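Local coordinates for protein response regulator aspartate phosphatase H (Bacillus subtilis, PDB 3Q15) that dephosphorylates the sporulation phosphotransferase Spo0F and acts on the competence regulator ComA, and takes part in separating competence from sporulation in time, at residues R180-Q183 against S184-I188; Q216-R219 against F220-I223; K250-R253 against E254-D258; P257-L260 against P261-L264. All coordinates share one frame; numbering follows the deposited sequence.

Contact 1: residues R180-Q183 against S184-I188; sequences RTIQ and SLFVI. With SO4 (sulfate ion), chain F.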
loop_
_atom_site.group_PDB
_atom_site.type_symbol
_atom_site.label_atom_id
_atom_site.label_comp_id
_atom_site.label_asym_id
_atom_site.label_seq_id
_atom_site.Cartn_x
_atom_site.Cartn_y
_atom_site.Cartn_z
ATOM N N ARG A 180 0.743 0.506 23.525
ATOM C CA ARG A 180 0.686 0.260 22.088
ATOM C C ARG A 180 -0.749 0.296 21.582
ATOM O O ARG A 180 -0.999 0.663 20.435
ATOM C CB ARG A 180 1.329 -1.086 21.731
ATOM C CG ARG A 180 2.838 -1.029 21.524
ATOM C CD ARG A 180 3.195 -0.243 20.270
ATOM N NE ARG A 180 4.603 -0.395 19.910
ATOM C CZ ARG A 180 5.461 0.611 19.775
ATOM N NH1 ARG A 180 5.063 1.862 19.966
ATOM N NH2 ARG A 180 6.720 0.365 19.440
ATOM N N THR A 181 -1.686 -0.089 22.442
ATOM C CA THR A 181 -3.101 -0.106 22.092
ATOM C C THR A 181 -3.608 1.313 21.909
ATOM O O THR A 181 -4.330 1.609 20.963
ATOM C CB THR A 181 -3.936 -0.813 23.188
ATOM O OG1 THR A 181 -3.522 -2.180 23.295
ATOM C CG2 THR A 181 -5.419 -0.771 22.855
ATOM N N ILE A 182 -3.218 2.192 22.825
ATOM C CA ILE A 182 -3.590 3.595 22.744
ATOM C C ILE A 182 -2.978 4.234 21.504
ATOM O O ILE A 182 -3.664 4.925 20.748
ATOM C CB ILE A 182 -3.153 4.362 23.999
ATOM C CG1 ILE A 182 -3.946 3.871 25.218
ATOM C CG2 ILE A 182 -3.340 5.855 23.799
ATOM C CD1 ILE A 182 -3.485 4.450 26.532
ATOM N N GLN A 183 -1.686 3.987 21.294
ATOM C CA GLN A 183 -0.988 4.504 20.120
ATOM C C GLN A 183 -1.632 3.986 18.839
ATOM O O GLN A 183 -1.702 4.698 17.842
ATOM C CB GLN A 183 0.495 4.117 20.150
ATOM C CG GLN A 183 1.292 4.753 21.276
ATOM C CD GLN A 183 2.653 4.106 21.468
ATOM O OE1 GLN A 183 2.791 2.882 21.409
ATOM N NE2 GLN A 183 3.669 4.929 21.696
ATOM N N SER A 184 -2.101 2.741 18.873
ATOM C CA SER A 184 -2.754 2.146 17.709
ATOM C C SER A 184 -4.095 2.815 17.439
ATOM O O SER A 184 -4.486 3.002 16.285
ATOM C CB SER A 184 -2.932 0.639 17.891
ATOM O OG SER A 184 -1.676 -0.018 17.905
ATOM N N LEU A 185 -4.792 3.179 18.507
ATOM C CA LEU A 185 -6.055 3.891 18.381
ATOM C C LEU A 185 -5.832 5.278 17.789
ATOM O O LEU A 185 -6.602 5.727 16.938
ATOM C CB LEU A 185 -6.758 3.985 19.740
ATOM C CG LEU A 185 -7.211 2.641 20.323
ATOM C CD1 LEU A 185 -7.640 2.775 21.781
ATOM C CD2 LEU A 185 -8.332 2.044 19.484
ATOM N N PHE A 186 -4.778 5.954 18.241
ATOM C CA PHE A 186 -4.414 7.254 17.677
ATOM C C PHE A 186 -4.132 7.150 16.181
ATOM O O PHE A 186 -4.551 8.003 15.398
ATOM C CB PHE A 186 -3.203 7.856 18.400
ATOM C CG PHE A 186 -3.501 8.326 19.796
ATOM C CD1 PHE A 186 -4.809 8.424 20.244
ATOM C CD2 PHE A 186 -2.475 8.672 20.659
ATOM C CE1 PHE A 186 -5.091 8.855 21.529
ATOM C CE2 PHE A 186 -2.750 9.105 21.945
ATOM C CZ PHE A 186 -4.062 9.196 22.380
ATOM N N VAL A 187 -3.419 6.098 15.787
ATOM C CA VAL A 187 -3.098 5.890 14.381
ATOM C C VAL A 187 -4.365 5.671 13.560
ATOM O O VAL A 187 -4.522 6.240 12.481
ATOM C CB VAL A 187 -2.130 4.716 14.185
ATOM C CG1 VAL A 187 -1.968 4.406 12.703
ATOM C CG2 VAL A 187 -0.783 5.040 14.816
ATOM N N ILE A 188 -5.277 4.858 14.082
ATOM C CA ILE A 188 -6.542 4.606 13.404
ATOM C C ILE A 188 -7.343 5.897 13.234
ATOM O O ILE A 188 -7.870 6.175 12.156
ATOM C CB ILE A 188 -7.380 3.567 14.164
ATOM C CG1 ILE A 188 -6.635 2.233 14.225
ATOM C CG2 ILE A 188 -8.737 3.387 13.507
ATOM C CD1 ILE A 188 -7.322 1.189 15.103
HETATM S S SO4 F . 8.193 3.827 19.870
HETATM O O1 SO4 F . 7.391 3.595 21.068
HETATM O O2 SO4 F . 9.225 4.815 20.164
HETATM O O3 SO4 F . 8.821 2.579 19.445
HETATM O O4 SO4 F . 7.330 4.330 18.804
#

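Contact 2: residues Q216-R219 against F220-I223; sequences QNDR and FIAI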
loop_
_atom_site.group_PDB
_atom_site.type_symbol
_atom_site.label_atom_id
_atom_site.label_comp_id
_atom_site.label_asym_id
_atom_site.label_seq_id
_atom_site.Cartn_x
_atom_site.Cartn_y
_atom_site.Cartn_z
ATOM N N GLN A 216 -3.996 4.932 34.409
ATOM C CA GLN A 216 -3.550 6.155 35.074
ATOM C C GLN A 216 -2.283 6.737 34.451
ATOM O O GLN A 216 -1.302 7.002 35.147
ATOM C CB GLN A 216 -3.350 5.921 36.575
ATOM C CG GLN A 216 -4.649 5.696 37.340
ATOM C CD GLN A 216 -4.431 5.445 38.821
ATOM O OE1 GLN A 216 -3.332 5.096 39.251
ATOM N NE2 GLN A 216 -5.484 5.625 39.610
ATOM N N ASN A 217 -2.310 6.931 33.135
ATOM C CA ASN A 217 -1.210 7.580 32.431
ATOM C C ASN A 217 -1.596 9.004 32.048
ATOM O O ASN A 217 -2.364 9.214 31.112
ATOM C CB ASN A 217 -0.812 6.775 31.192
ATOM C CG ASN A 217 0.439 7.312 30.520
ATOM O OD1 ASN A 217 0.527 8.499 30.203
ATOM N ND2 ASN A 217 1.421 6.439 30.311
ATOM N N ASP A 218 -1.066 9.977 32.781
ATOM C CA ASP A 218 -1.453 11.374 32.602
ATOM C C ASP A 218 -1.153 11.911 31.204
ATOM O O ASP A 218 -1.993 12.575 30.594
ATOM C CB ASP A 218 -0.783 12.255 33.657
ATOM C CG ASP A 218 -1.207 11.894 35.066
ATOM O OD1 ASP A 218 -0.336 11.885 35.961
ATOM O OD2 ASP A 218 -2.409 11.623 35.279
ATOM N N ARG A 219 0.040 11.632 30.695
ATOM C CA ARG A 219 0.400 12.122 29.371
ATOM C C ARG A 219 -0.632 11.688 28.335
ATOM O O ARG A 219 -1.128 12.508 27.566
ATOM C CB ARG A 219 1.802 11.664 28.965
ATOM C CG ARG A 219 2.169 12.030 27.531
ATOM C CD ARG A 219 3.664 11.903 27.286
ATOM N NE ARG A 219 4.419 12.837 28.115
ATOM C CZ ARG A 219 4.707 14.086 27.764
ATOM N NH1 ARG A 219 4.308 14.559 26.590
ATOM N NH2 ARG A 219 5.397 14.864 28.588
ATOM N N PHE A 220 -0.963 10.399 28.327
ATOM C CA PHE A 220 -1.910 9.872 27.349
ATOM C C PHE A 220 -3.351 10.288 27.630
ATOM O O PHE A 220 -4.197 10.253 26.737
ATOM C CB PHE A 220 -1.793 8.354 27.235
ATOM C CG PHE A 220 -0.605 7.904 26.442
ATOM C CD1 PHE A 220 -0.532 8.155 25.081
ATOM C CD2 PHE A 220 0.442 7.235 27.055
ATOM C CE1 PHE A 220 0.566 7.746 24.344
ATOM C CE2 PHE A 220 1.540 6.822 26.325
ATOM C CZ PHE A 220 1.604 7.077 24.969
ATOM N N ILE A 221 -3.626 10.677 28.869
ATOM C CA ILE A 221 -4.923 11.246 29.203
ATOM C C ILE A 221 -5.030 12.633 28.577
ATOM O O ILE A 221 -6.034 12.972 27.952
ATOM C CB ILE A 221 -5.137 11.343 30.731
ATOM C CG1 ILE A 221 -5.257 9.947 31.343
ATOM C CG2 ILE A 221 -6.383 12.154 31.044
ATOM C CD1 ILE A 221 -5.452 9.949 32.847
ATOM N N ALA A 222 -3.977 13.424 28.742
ATOM C CA ALA A 222 -3.921 14.759 28.163
ATOM C C ALA A 222 -3.951 14.703 26.638
ATOM O O ALA A 222 -4.671 15.467 25.994
ATOM C CB ALA A 222 -2.675 15.482 28.641
ATOM N N ILE A 223 -3.164 13.799 26.063
ATOM C CA ILE A 223 -3.094 13.672 24.612
ATOM C C ILE A 223 -4.423 13.207 24.031
ATOM O O ILE A 223 -4.875 13.726 23.010
ATOM C CB ILE A 223 -1.976 12.705 24.171
ATOM C CG1 ILE A 223 -0.605 13.258 24.566
ATOM C CG2 ILE A 223 -2.032 12.481 22.670
ATOM C CD1 ILE A 223 0.546 12.312 24.287
#

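Contact 3: residues K250-R253 against E254-D258; sequences KVSR and EKVPD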
loop_
_atom_site.group_PDB
_atom_site.type_symbol
_atom_site.label_atom_id
_atom_site.label_comp_id
_atom_site.label_asym_id
_atom_site.label_seq_id
_atom_site.Cartn_x
_atom_site.Cartn_y
_atom_site.Cartn_z
ATOM N N LYS A 250 -6.172 21.605 31.671
ATOM C CA LYS A 250 -6.095 21.362 33.108
ATOM C C LYS A 250 -5.058 20.296 33.435
ATOM O O LYS A 250 -4.113 20.548 34.179
ATOM C CB LYS A 250 -7.460 20.948 33.665
ATOM C CG LYS A 250 -7.458 20.633 35.160
ATOM C CD LYS A 250 -8.843 20.209 35.644
ATOM C CE LYS A 250 -8.836 19.872 37.126
ATOM N NZ LYS A 250 -10.184 19.456 37.604
ATOM N N VAL A 251 -5.240 19.105 32.876
ATOM C CA VAL A 251 -4.320 18.002 33.129
ATOM C C VAL A 251 -2.897 18.366 32.704
ATOM O O VAL A 251 -1.924 17.901 33.299
ATOM C CB VAL A 251 -4.786 16.702 32.436
ATOM C CG1 VAL A 251 -5.009 16.939 30.956
ATOM C CG2 VAL A 251 -3.782 15.580 32.662
ATOM N N SER A 252 -2.786 19.214 31.685
ATOM C CA SER A 252 -1.489 19.691 31.214
ATOM C C SER A 252 -0.804 20.584 32.248
ATOM O O SER A 252 0.289 20.271 32.718
ATOM C CB SER A 252 -1.640 20.447 29.891
ATOM O OG SER A 252 -1.952 19.565 28.825
ATOM N N ARG A 253 -1.449 21.695 32.595
ATOM C CA ARG A 253 -0.898 22.635 33.570
ATOM C C ARG A 253 -0.510 21.951 34.880
ATOM O O ARG A 253 0.423 22.377 35.562
ATOM C CB ARG A 253 -1.896 23.760 33.866
ATOM C CG ARG A 253 -2.281 24.613 32.667
ATOM C CD ARG A 253 -2.987 25.888 33.113
ATOM N NE ARG A 253 -3.344 26.754 31.991
ATOM C CZ ARG A 253 -4.559 26.824 31.457
ATOM N NH1 ARG A 253 -5.542 26.079 31.942
ATOM N NH2 ARG A 253 -4.793 27.640 30.440
ATOM N N GLU A 254 -1.232 20.890 35.228
ATOM C CA GLU A 254 -1.059 20.251 36.529
ATOM C C GLU A 254 -0.057 19.098 36.527
ATOM O O GLU A 254 0.594 18.845 37.540
ATOM C CB GLU A 254 -2.408 19.780 37.090
ATOM C CG GLU A 254 -3.388 20.911 37.383
ATOM C CD GLU A 254 -4.650 20.436 38.087
ATOM O OE1 GLU A 254 -4.695 19.258 38.508
ATOM O OE2 GLU A 254 -5.597 21.241 38.222
ATOM N N LYS A 255 0.072 18.404 35.399
ATOM C CA LYS A 255 0.919 17.213 35.353
ATOM C C LYS A 255 1.779 17.056 34.095
ATOM O O LYS A 255 2.813 16.389 34.136
ATOM C CB LYS A 255 0.080 15.951 35.577
ATOM C CG LYS A 255 -0.548 15.869 36.960
ATOM C CD LYS A 255 -1.235 14.536 37.178
ATOM C CE LYS A 255 -1.796 14.429 38.586
ATOM N NZ LYS A 255 -2.385 13.086 38.843
ATOM N N VAL A 256 1.361 17.654 32.984
ATOM C CA VAL A 256 2.130 17.553 31.740
ATOM C C VAL A 256 2.180 18.873 30.967
ATOM O O VAL A 256 1.561 19.004 29.911
ATOM C CB VAL A 256 1.593 16.431 30.825
ATOM C CG1 VAL A 256 2.043 15.071 31.336
ATOM C CG2 VAL A 256 0.077 16.496 30.732
ATOM N N PRO A 257 2.933 19.850 31.493
ATOM C CA PRO A 257 3.003 21.213 30.951
ATOM C C PRO A 257 3.562 21.294 29.531
ATOM O O PRO A 257 3.213 22.216 28.796
ATOM C CB PRO A 257 3.950 21.925 31.925
ATOM C CG PRO A 257 3.885 21.122 33.180
ATOM C CD PRO A 257 3.733 19.709 32.721
ATOM N N ASP A 258 4.415 20.351 29.147
ATOM C CA ASP A 258 5.061 20.419 27.840
ATOM C C ASP A 258 4.068 20.239 26.694
ATOM O O ASP A 258 4.429 20.363 25.525
ATOM C CB ASP A 258 6.201 19.402 27.733
ATOM C CG ASP A 258 5.718 17.969 27.818
ATOM O OD1 ASP A 258 4.725 17.714 28.535
ATOM O OD2 ASP A 258 6.332 17.095 27.169
#

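Contact 4: residues P257-L260 against P261-L264; sequences PDLL and PKVL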
loop_
_atom_site.group_PDB
_atom_site.type_symbol
_atom_site.label_atom_id
_atom_site.label_comp_id
_atom_site.label_asym_id
_atom_site.label_seq_id
_atom_site.Cartn_x
_atom_site.Cartn_y
_atom_site.Cartn_z
ATOM N N PRO A 257 2.933 19.850 31.493
ATOM C CA PRO A 257 3.003 21.213 30.951
ATOM C C PRO A 257 3.562 21.294 29.531
ATOM O O PRO A 257 3.213 22.216 28.796
ATOM C CB PRO A 257 3.950 21.925 31.925
ATOM C CG PRO A 257 3.885 21.122 33.180
ATOM C CD PRO A 257 3.733 19.709 32.721
ATOM N N ASP A 258 4.415 20.351 29.147
ATOM C CA ASP A 258 5.061 20.419 27.840
ATOM C C ASP A 258 4.068 20.239 26.694
ATOM O O ASP A 258 4.429 20.363 25.525
ATOM C CB ASP A 258 6.201 19.402 27.733
ATOM C CG ASP A 258 5.718 17.969 27.818
ATOM O OD1 ASP A 258 4.725 17.714 28.535
ATOM O OD2 ASP A 258 6.332 17.095 27.169
ATOM N N LEU A 259 2.817 19.945 27.035
ATOM C CA LEU A 259 1.764 19.814 26.034
ATOM C C LEU A 259 1.004 21.125 25.879
ATOM O O LEU A 259 0.211 21.287 24.956
ATOM C CB LEU A 259 0.791 18.697 26.418
ATOM C CG LEU A 259 1.335 17.272 26.339
ATOM C CD1 LEU A 259 0.408 16.305 27.047
ATOM C CD2 LEU A 259 1.548 16.861 24.888
ATOM N N LEU A 260 1.263 22.061 26.782
ATOM C CA LEU A 260 0.500 23.302 26.846
ATOM C C LEU A 260 0.500 24.103 25.537
ATOM O O LEU A 260 -0.555 24.568 25.102
ATOM C CB LEU A 260 0.987 24.163 28.012
ATOM C CG LEU A 260 -0.086 24.943 28.768
ATOM C CD1 LEU A 260 -1.217 24.021 29.194
ATOM C CD2 LEU A 260 0.517 25.636 29.978
ATOM N N PRO A 261 1.679 24.277 24.912
ATOM C CA PRO A 261 1.704 25.041 23.658
ATOM C C PRO A 261 0.727 24.484 22.627
ATOM O O PRO A 261 -0.058 25.238 22.057
ATOM C CB PRO A 261 3.149 24.874 23.172
ATOM C CG PRO A 261 3.938 24.662 24.421
ATOM C CD PRO A 261 3.032 23.860 25.328
ATOM N N LYS A 262 0.768 23.176 22.398
ATOM C CA LYS A 262 -0.123 22.552 21.429
ATOM C C LYS A 262 -1.581 22.648 21.869
ATOM O O LYS A 262 -2.467 22.897 21.054
ATOM C CB LYS A 262 0.270 21.093 21.198
ATOM C CG LYS A 262 -0.686 20.332 20.294
ATOM C CD LYS A 262 -0.042 19.072 19.734
ATOM C CE LYS A 262 0.554 18.217 20.834
ATOM N NZ LYS A 262 1.243 17.024 20.271
ATOM N N VAL A 263 -1.823 22.451 23.161
ATOM C CA VAL A 263 -3.172 22.554 23.707
ATOM C C VAL A 263 -3.718 23.977 23.579
ATOM O O VAL A 263 -4.857 24.175 23.164
ATOM C CB VAL A 263 -3.228 22.107 25.185
ATOM C CG1 VAL A 263 -4.584 22.429 25.793
ATOM C CG2 VAL A 263 -2.929 20.624 25.301
ATOM N N LEU A 264 -2.905 24.968 23.929
ATOM C CA LEU A 264 -3.347 26.358 23.873
ATOM C C LEU A 264 -3.531 26.883 22.445
ATOM O O LEU A 264 -4.292 27.823 22.218
ATOM C CB LEU A 264 -2.395 27.258 24.664
ATOM C CG LEU A 264 -2.375 27.013 26.175
ATOM C CD1 LEU A 264 -1.365 27.917 26.870
ATOM C CD2 LEU A 264 -3.762 27.208 26.764
#

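Contact 1: residues R180-Q183 against S184-I188
Ser184 turns OG to the side away from its own carbonyl carbon (chi1 -67°), which lays the hydroxyl back along the helix against the carbonyl of Arg180. The Ile182 and Phe186 side chains run side by side in the same direction, and Ile182 CG2, anti to its own N, comes over the ring. Ser184 OG donates to Arg180 O at 2.7 Å. Ser184 N donates to the same oxygen from the opposite face of the carbonyl plane, so two bonds grip Arg180 O. On the other side of the helix, Ile182 CG2 lies 4.0 Å from the centroid of the Phe186 ring, as a CH-pi contact. All this lies on helix 178-194 of the TPR domain, about where the third predicted repeat begins. Phe186 also packs on Ile223 of helix 218-235, and Ser184 on Tyr171 of helix 157-172. Arg180 brings its guanidinium to a sulfate, probably from the crystallisation liquor. Arg180 NH2 meets sulfate O3 at 3.1 Å in a nearly straight bond, and NH1 reaches sulfate O1. Arg180 NH1 also donates a hydrogen bond to Gln183 OE1 (2.9 Å), coming from above the plane of that amide carbonyl. Glu142 forms a salt bridge with Arg180, and Phe145 a cation-pi contact. A methionine in place of Arg180 would probably leave Glu142 without its charged mate and the Gln183 amide freer to turn.

Contact 2: residues Q216-R219 against F220-I223
Asn217 lays its side-chain amide against the CD2 side of the Phe220 ring. Asn217 ND2 lies at the ring edge, in its plane, 3.5 Å from Phe220 CD2. The amide and ring planes are 58° apart. With CG anti to the backbone N (chi1 -173°), Asn217 swings OD1 forward to the first turn of the helix. There it accepts from Phe220 N at 3.1 Å. The N-H points almost straight at OD1 (171°), though the donor stands above the amide plane. This is an N-cap: Asn217 sits just before helix 218-235, and its side chain takes up a backbone N-H of the first turn. Gln216 before it closes the preceding helix in a Schellman motif with positive phi, so only a short link separates helix 198-214 from helix 218-235. A leucine at Asn217 would probably leave Phe220 N without its capping acceptor and fray the first turn. Further along, Arg219 CG touches Ile223 CD1 at 3.6 Å. The guanidinium of Arg219 leads on to a salt bridge with Asp258. Phe220 also packs on Ile179 and Ile182 of helix 178-194. Ile221 runs CG1 back along the helix to lie 3.0 Å from Asn217 O, the oxygen that accepts from Ile221 N.

Contact 3: residues K250-R253 against E254-D258
Val251 and Val256 meet across the frayed last turn of helix 238-255, in the range of the fourth predicted TPR. Their contact is loose, with Val251 CG2 4.4 Å from Val256 CG2, but both are held against Ala222 of helix 218-235. The denser packing is on the buried side, round Ser252. Val256 CG2 lies 3.6 Å from Ser252 CA. Ser252 OG turns back to bond Ala248 O in the preceding turn, while Leu260 and Val263 of the next helix pack on the same side chain. The solvent side is different. Lys250 and Glu254 are both extended and exposed, and they meet through carbon rather than charge. Glu254 OE2 touches Lys250 CG at 3.6 Å, but Lys250 NZ stays 5.0 Å from that oxygen. The opposite charges would attract only at a distance. Arg253 reaches out instead to a salt bridge with Glu286. The backbone shows the helix coming apart. Glu254 N still bonds Lys250 O, and Lys255 N bonds Val251 O at 2.9 Å. Val256 N then divides two weak bonds between Val251 O and Ser252 O. Pro257 has no N-H to continue the series, and its ring folds in beside the Ser252 carbonyl, with Pro257 CD 3.5 Å from Ser252 O.

Contact 4: residues P257-L260 against P261-L264
A single 3-10 turn, 257-259, leads into helix 260-273, where the fifth predicted TPR begins. Leu260 N closes the turn by bonding Pro257 O at 2.8 Å. Pro261 then stands in the first turn of the new helix, where its missing N-H costs no helical bond. Its ring lies close against the residue before it: Leu260 CB is 3.4 Å from Pro261 CD, tighter than usual for two carbons. The first torsion of Leu260 (chi1 -143°) is off the usual staggered positions. That turn of the chain places Leu260 CG 3.8 Å from Leu264 CD1, one helical turn on. The two leucines cross at an angle. Beside this pair, Leu259 CB faces Val263 CG2 at 4.3 Å, a looser pairing. Val263 CG2 also lies 3.2 Å from Leu259 O. Two backbone bonds tie the segments: Val263 N to Leu259 O at 3.0 Å, and Leu264 N to Leu260 O at 2.7 Å. The buried side chains fan out to different helices. Leu259 packs on Ala222 and Ile223 of helix 218-235, Leu260 on Ser252 and Arg253 of helix 238-255, and Leu264 on Phe283 of helix 277-290 and Phe303 of helix 299-310.

In the fold
The four contacts follow one another along the TPR domain. Contact 1 lies in the first half of its helix and is nearest the chain centre; its apolar side is joined to contact 2 where Phe186 CE2 meets Ile223 CG2 at 3.5 Å. Contact 2 is a surface contact and starts a helix, with a side chain accepting a backbone N-H. Contact 3 ends a helix through weak, shared backbone bonds and has mostly exposed residues. Contact 4 starts the next helix, with a proline in its first turn and buried leucines. Contacts 3 and 4 share Pro257 and Asp258, and Asp258 OD2 ties both to contact 2 through Arg219 NH2. Contact 1 touches neither of them.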